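Local coordinates for conserved hypothetical protein, putative anti-sigma factor (Parabacteroides distasonis, PDB 4M0N) that is a putative anti-sigma factor of the FecR family that probably antagonises a sigma factor, represented here by the part holding its FecR and FecR C-terminal domains, at residues V33-D37 against M49-F55; V111-K115 against L127-E131. The protein carries 1 engineered substitution. Where two conformers were deposited one is given. Residue numbers count along the deposited sequence, not the author numbering.

Interaction 1 of 2, residues V33-D37 against M49-F55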
loop_
_atom_site.group_PDB
_atom_site.type_symbol
_atom_site.label_atom_id
_atom_site.label_comp_id
_atom_site.label_asym_id
_atom_site.label_seq_id
_atom_site.Cartn_x
_atom_site.Cartn_y
_atom_site.Cartn_z
ATOM N N VAL A 33 0.911 5.667 -14.821
ATOM C CA VAL A 33 0.569 5.192 -16.139
ATOM C C VAL A 33 -0.900 5.399 -16.414
ATOM O O VAL A 33 -1.745 5.317 -15.524
ATOM C CB VAL A 33 0.968 3.720 -16.350
ATOM C CG1 VAL A 33 0.148 2.815 -15.466
ATOM C CG2 VAL A 33 0.816 3.303 -17.808
ATOM N N THR A 34 -1.200 5.707 -17.660
ATOM C CA THR A 34 -2.560 5.779 -18.079
ATOM C C THR A 34 -2.855 4.516 -18.880
ATOM O O THR A 34 -2.170 4.207 -19.868
ATOM C CB THR A 34 -2.826 7.036 -18.896
ATOM O OG1 THR A 34 -2.445 8.161 -18.117
ATOM C CG2 THR A 34 -4.270 7.150 -19.223
ATOM N N LEU A 35 -3.883 3.795 -18.455
ATOM C CA LEU A 35 -4.283 2.584 -19.141
ATOM C C LEU A 35 -5.091 2.861 -20.416
ATOM O O LEU A 35 -5.563 3.976 -20.635
ATOM C CB LEU A 35 -5.080 1.700 -18.174
ATOM C CG LEU A 35 -4.279 1.193 -16.985
ATOM C CD1 LEU A 35 -5.180 0.420 -16.040
ATOM C CD2 LEU A 35 -3.124 0.315 -17.441
ATOM N N PRO A 36 -5.264 1.839 -21.266
ATOM C CA PRO A 36 -5.974 2.018 -22.546
ATOM C C PRO A 36 -7.397 2.550 -22.434
ATOM O O PRO A 36 -7.912 3.124 -23.398
ATOM C CB PRO A 36 -6.000 0.603 -23.125
ATOM C CG PRO A 36 -4.823 -0.068 -22.520
ATOM C CD PRO A 36 -4.729 0.471 -21.134
ATOM N N ASP A 37 -8.045 2.326 -21.289
ATOM C CA ASP A 37 -9.391 2.828 -21.056
ATOM C C ASP A 37 -9.396 4.245 -20.467
ATOM O O ASP A 37 -10.465 4.772 -20.160
ATOM C CB ASP A 37 -10.128 1.893 -20.076
ATOM C CG ASP A 37 -9.513 1.907 -18.689
ATOM O OD1 ASP A 37 -8.319 2.250 -18.597
ATOM O OD2 ASP A 37 -10.228 1.602 -17.696
ATOM N N MET A 49 2.807 -4.336 -11.982
ATOM C CA MET A 49 1.495 -4.413 -12.558
ATOM C C MET A 49 1.567 -4.947 -14.002
ATOM O O MET A 49 2.439 -4.549 -14.794
ATOM C CB MET A 49 0.757 -3.059 -12.486
ATOM C CG MET A 49 -0.630 -3.109 -13.111
ATOM S SD MET A 49 -1.574 -1.583 -12.927
ATOM C CE MET A 49 -0.704 -0.493 -14.028
ATOM N N ARG A 50 0.624 -5.829 -14.320
ATOM C CA ARG A 50 0.508 -6.490 -15.616
ATOM C C ARG A 50 -0.845 -6.109 -16.183
ATOM O O ARG A 50 -1.868 -6.215 -15.491
ATOM C CB ARG A 50 0.582 -8.013 -15.331
ATOM C CG ARG A 50 1.033 -8.990 -16.368
ATOM C CD ARG A 50 1.138 -10.358 -15.659
ATOM N NE ARG A 50 2.249 -10.342 -14.698
ATOM C CZ ARG A 50 2.197 -10.453 -13.369
ATOM N NH1 ARG A 50 1.064 -10.635 -12.701
ATOM N NH2 ARG A 50 3.343 -10.374 -12.692
ATOM N N TYR A 51 -0.859 -5.632 -17.427
ATOM C CA TYR A 51 -2.094 -5.185 -18.076
ATOM C C TYR A 51 -1.945 -5.406 -19.564
ATOM O O TYR A 51 -0.809 -5.509 -20.063
ATOM C CB TYR A 51 -2.382 -3.713 -17.754
ATOM C CG TYR A 51 -1.300 -2.728 -18.202
ATOM C CD1 TYR A 51 -0.235 -2.435 -17.379
ATOM C CD2 TYR A 51 -1.394 -2.054 -19.416
ATOM C CE1 TYR A 51 0.752 -1.542 -17.752
ATOM C CE2 TYR A 51 -0.413 -1.139 -19.801
ATOM C CZ TYR A 51 0.652 -0.881 -18.947
ATOM O OH TYR A 51 1.659 0.008 -19.273
ATOM N N PRO A 52 -3.080 -5.508 -20.270
ATOM C CA PRO A 52 -3.091 -5.717 -21.711
ATOM C C PRO A 52 -2.976 -4.371 -22.447
ATOM O O PRO A 52 -3.461 -3.356 -21.968
ATOM C CB PRO A 52 -4.443 -6.376 -21.929
ATOM C CG PRO A 52 -5.335 -5.724 -20.940
ATOM C CD PRO A 52 -4.459 -5.327 -19.756
ATOM N N THR A 53 -2.360 -4.349 -23.621
ATOM C CA THR A 53 -2.295 -3.090 -24.385
ATOM C C THR A 53 -3.687 -2.664 -24.932
ATOM O O THR A 53 -3.882 -1.522 -25.321
ATOM C CB THR A 53 -1.194 -3.161 -25.458
ATOM O OG1 THR A 53 -1.349 -4.368 -26.194
ATOM C CG2 THR A 53 0.207 -3.144 -24.774
ATOM N N GLU A 54 -4.644 -3.586 -24.928
ATOM C CA GLU A 54 -6.044 -3.300 -25.233
ATOM C C GLU A 54 -6.929 -4.158 -24.329
ATOM O O GLU A 54 -6.622 -5.331 -24.128
ATOM C CB GLU A 54 -6.305 -3.637 -26.708
ATOM C CG GLU A 54 -7.703 -3.349 -27.229
ATOM C CD GLU A 54 -7.746 -3.324 -28.755
ATOM O OE1 GLU A 54 -6.668 -3.389 -29.387
ATOM O OE2 GLU A 54 -8.850 -3.231 -29.331
ATOM N N PHE A 55 -8.014 -3.592 -23.797
ATOM C CA PHE A 55 -8.966 -4.349 -22.988
ATOM C C PHE A 55 -9.993 -4.936 -23.975
ATOM O O PHE A 55 -10.936 -4.251 -24.381
ATOM C CB PHE A 55 -9.681 -3.453 -21.961
ATOM C CG PHE A 55 -8.812 -3.009 -20.810
ATOM C CD1 PHE A 55 -8.196 -3.951 -19.992
ATOM C CD2 PHE A 55 -8.667 -1.656 -20.498
ATOM C CE1 PHE A 55 -7.431 -3.547 -18.898
ATOM C CE2 PHE A 55 -7.886 -1.252 -19.423
ATOM C CZ PHE A 55 -7.277 -2.190 -18.633
#
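The two sheets of the FecR domain face each other as a beta sandwich, and here the edge strand 31-34 of one sheet, with the turn that follows it, packs on strand 48-51 of the other and the loop leading out of it. No hydrogen bond crosses; the 387 Å² buried is held mainly by apolar packing. Met49 begins the contact. With chi1 and chi2 both t, its long unbranched side chain spans the gap between the sheets, where the backbones are still far apart (Val33 CA to Met49 CA 10.3 Å), and sets Met49 CE 3.7 Å from Val33 CG1. Arg50 points to the other face of its strand and forms salt bridges with Glu22 and Glu63, so a charged residue suits that side. Tyr51 turns back inward: Leu35 CD2 sits over its ring face in a CH-pi contact, 3.7 Å from the ring centroid, while Tyr51 OH comes 3.7 Å from Val33 CG2. Val62 also touches Leu35, Tyr51 and Phe55. Beyond Pro52 the loop swings toward the turn, and Pro36 CA and Glu54 CA are 6.0 Å apart. Thr53 contributes its backbone, Thr53 O lying 3.3 Å from Pro36 CG; the CA-to-CB bond of Glu54 points away from the turn, as suits an exposed charged residue. Phe55 turns back toward 33-37, its flat ring filling the space beside Leu35 and Pro36, with Pro36 CD 4.0 Å from Phe55 CE2. Asp37, whose carboxylate is held by Thr39 and Arg60, brings Asp37 OD1 to the ring edge, 3.6 Å from Phe55 CE2.

Interaction 2 of 2, residues V111-K115 against L127-E131; sequences VRTGK and LLPNE
Two corners of the chain, joining strand 106-111 to 116-120 and strand 123-127 to 131-136, lie together where each crosses between the two sheets of the FecR-type beta sandwich. Val111 CA lies 4.8 Å from Pro129 CA, and Lys115 CA 5.1 Å from Leu128 CA. Residues 128-131 form a type II beta turn, with Pro129 at phi/psi -56/137 and Asn130 at 64/25, a left-handed conformation that asparagine tolerates well. Glu131 N donates to Leu128 O (3.0 Å), closing the turn; Leu128 N donates to Glu131 OE1 (2.8 Å), while the other carboxylate oxygen, Glu131 OE2, pairs with Lys144. Val111 N donates to Glu131 O (3.1 Å), and Val111 O accepts from Asn130 N (2.8 Å). The Val111 side chain (chi1 t) packs toward the turn, Val111 CG2 lying 3.5 Å from Leu127 CB. Arg112 and Thr113 form a classic beta bulge opposite Ser95, which also bonds Thr113 OG1. Gly114 has positive phi (82°), easiest for glycine, and Gly114 O approaches Pro129 CD at 3.2 Å. Lys115 CA gives a CA-H...O contact to Leu127 O (3.5 Å). Asn130 OD1 accepts from Ala149 N. Backbone bonds thus fix the corners' register, and side-chain acceptors tie the turn to its surroundings.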
loop_
_atom_site.group_PDB
_atom_site.type_symbol
_atom_site.label_atom_id
_atom_site.label_comp_id
_atom_site.label_asym_id
_atom_site.label_seq_id
_atom_site.Cartn_x
_atom_site.Cartn_y
_atom_site.Cartn_z
ATOM N N VAL A 111 -10.906 3.286 -0.100
ATOM C CA VAL A 111 -11.666 3.946 -1.154
ATOM C C VAL A 111 -11.611 5.458 -0.988
ATOM O O VAL A 111 -11.874 5.974 0.086
ATOM C CB VAL A 111 -13.152 3.518 -1.149
ATOM C CG1 VAL A 111 -13.904 4.189 -2.277
ATOM C CG2 VAL A 111 -13.267 2.002 -1.220
ATOM N N ARG A 112 -11.211 6.148 -2.045
ATOM C CA ARG A 112 -11.201 7.596 -2.053
ATOM C C ARG A 112 -12.505 8.176 -2.605
ATOM O O ARG A 112 -13.112 9.062 -2.003
ATOM C CB ARG A 112 -10.035 8.106 -2.868
ATOM C CG ARG A 112 -9.900 9.617 -2.865
ATOM C CD ARG A 112 -8.968 10.046 -1.754
ATOM N NE ARG A 112 -8.641 11.466 -1.783
ATOM C CZ ARG A 112 -9.407 12.440 -1.289
ATOM N NH1 ARG A 112 -10.568 12.182 -0.694
ATOM N NH2 ARG A 112 -8.990 13.701 -1.380
ATOM N N THR A 113 -12.926 7.675 -3.761
ATOM C CA THR A 113 -14.164 8.106 -4.376
ATOM C C THR A 113 -14.878 6.895 -4.962
ATOM O O THR A 113 -14.257 5.920 -5.316
ATOM C CB THR A 113 -13.926 9.156 -5.493
ATOM O OG1 THR A 113 -13.280 8.554 -6.612
ATOM C CG2 THR A 113 -13.030 10.252 -4.999
ATOM N N GLY A 114 -16.197 6.957 -5.048
ATOM C CA GLY A 114 -16.975 5.906 -5.695
ATOM C C GLY A 114 -17.235 4.713 -4.793
ATOM O O GLY A 114 -17.082 4.796 -3.568
ATOM N N LYS A 115 -17.552 3.574 -5.419
ATOM C CA LYS A 115 -17.996 2.358 -4.735
ATOM C C LYS A 115 -17.132 1.225 -5.247
ATOM O O LYS A 115 -16.871 1.130 -6.444
ATOM C CB LYS A 115 -19.475 2.079 -5.009
ATOM C CG LYS A 115 -20.370 3.160 -4.432
ATOM C CD LYS A 115 -21.834 2.831 -4.565
ATOM C CE LYS A 115 -22.674 4.003 -4.100
ATOM N NZ LYS A 115 -24.107 3.661 -4.090
ATOM N N LEU A 127 -17.463 -1.316 -0.345
ATOM C CA LEU A 127 -16.831 -0.224 0.395
ATOM C C LEU A 127 -17.193 1.090 -0.246
ATOM O O LEU A 127 -17.344 1.173 -1.461
ATOM C CB LEU A 127 -15.333 -0.356 0.339
ATOM C CG LEU A 127 -14.743 -1.566 1.065
ATOM C CD1 LEU A 127 -13.260 -1.545 0.759
ATOM C CD2 LEU A 127 -15.031 -1.531 2.554
ATOM N N LEU A 128 -17.334 2.102 0.605
ATOM C CA LEU A 128 -17.598 3.455 0.195
ATOM C C LEU A 128 -16.414 4.354 0.570
ATOM O O LEU A 128 -15.470 3.909 1.214
ATOM C CB LEU A 128 -18.842 3.938 0.954
ATOM C CG LEU A 128 -20.147 3.207 0.670
ATOM C CD1 LEU A 128 -21.196 3.699 1.679
ATOM C CD2 LEU A 128 -20.536 3.536 -0.752
ATOM N N PRO A 129 -16.477 5.645 0.168
ATOM C CA PRO A 129 -15.345 6.518 0.457
ATOM C C PRO A 129 -14.980 6.585 1.924
ATOM O O PRO A 129 -15.831 6.629 2.800
ATOM C CB PRO A 129 -15.809 7.869 -0.097
ATOM C CG PRO A 129 -16.668 7.478 -1.272
ATOM C CD PRO A 129 -17.439 6.301 -0.733
ATOM N N ASN A 130 -13.683 6.531 2.169
ATOM C CA ASN A 130 -13.114 6.547 3.510
ATOM C C ASN A 130 -13.494 5.340 4.372
ATOM O O ASN A 130 -13.526 5.414 5.590
ATOM C CB ASN A 130 -13.346 7.875 4.180
ATOM C CG ASN A 130 -12.839 9.026 3.327
ATOM O OD1 ASN A 130 -11.741 8.947 2.775
ATOM N ND2 ASN A 130 -13.676 9.995 3.093
ATOM N N GLU A 131 -13.811 4.242 3.691
ATOM C CA GLU A 131 -13.841 2.916 4.269
ATOM C C GLU A 131 -12.666 2.117 3.722
ATOM O O GLU A 131 -12.120 2.413 2.660
ATOM C CB GLU A 131 -15.163 2.221 3.921
ATOM C CG GLU A 131 -16.374 2.961 4.449
ATOM C CD GLU A 131 -17.653 2.123 4.330
ATOM O OE1 GLU A 131 -17.814 1.443 3.281
ATOM O OE2 GLU A 131 -18.466 2.146 5.286
#

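In the fold
Interaction 1 and interaction 2 come in series along the chain, and both join the two sheets of the same sandwich near its surface. Their centres are 23 Å apart and their nearest atoms about 13 Å, so they do not touch. They also differ in kind: the 33-37/49-55 contact is mostly apolar packing, whereas 111-115/127-131 rests on its backbone. The side chain of Met49 in interaction 1 is about 11 Å from a bound magnesium ion and about 11 Å from Gly46, a magnesium-binding residue of this protein; Met49 is therefore too far away to coordinate the ion. Interaction 2 lies away from this site.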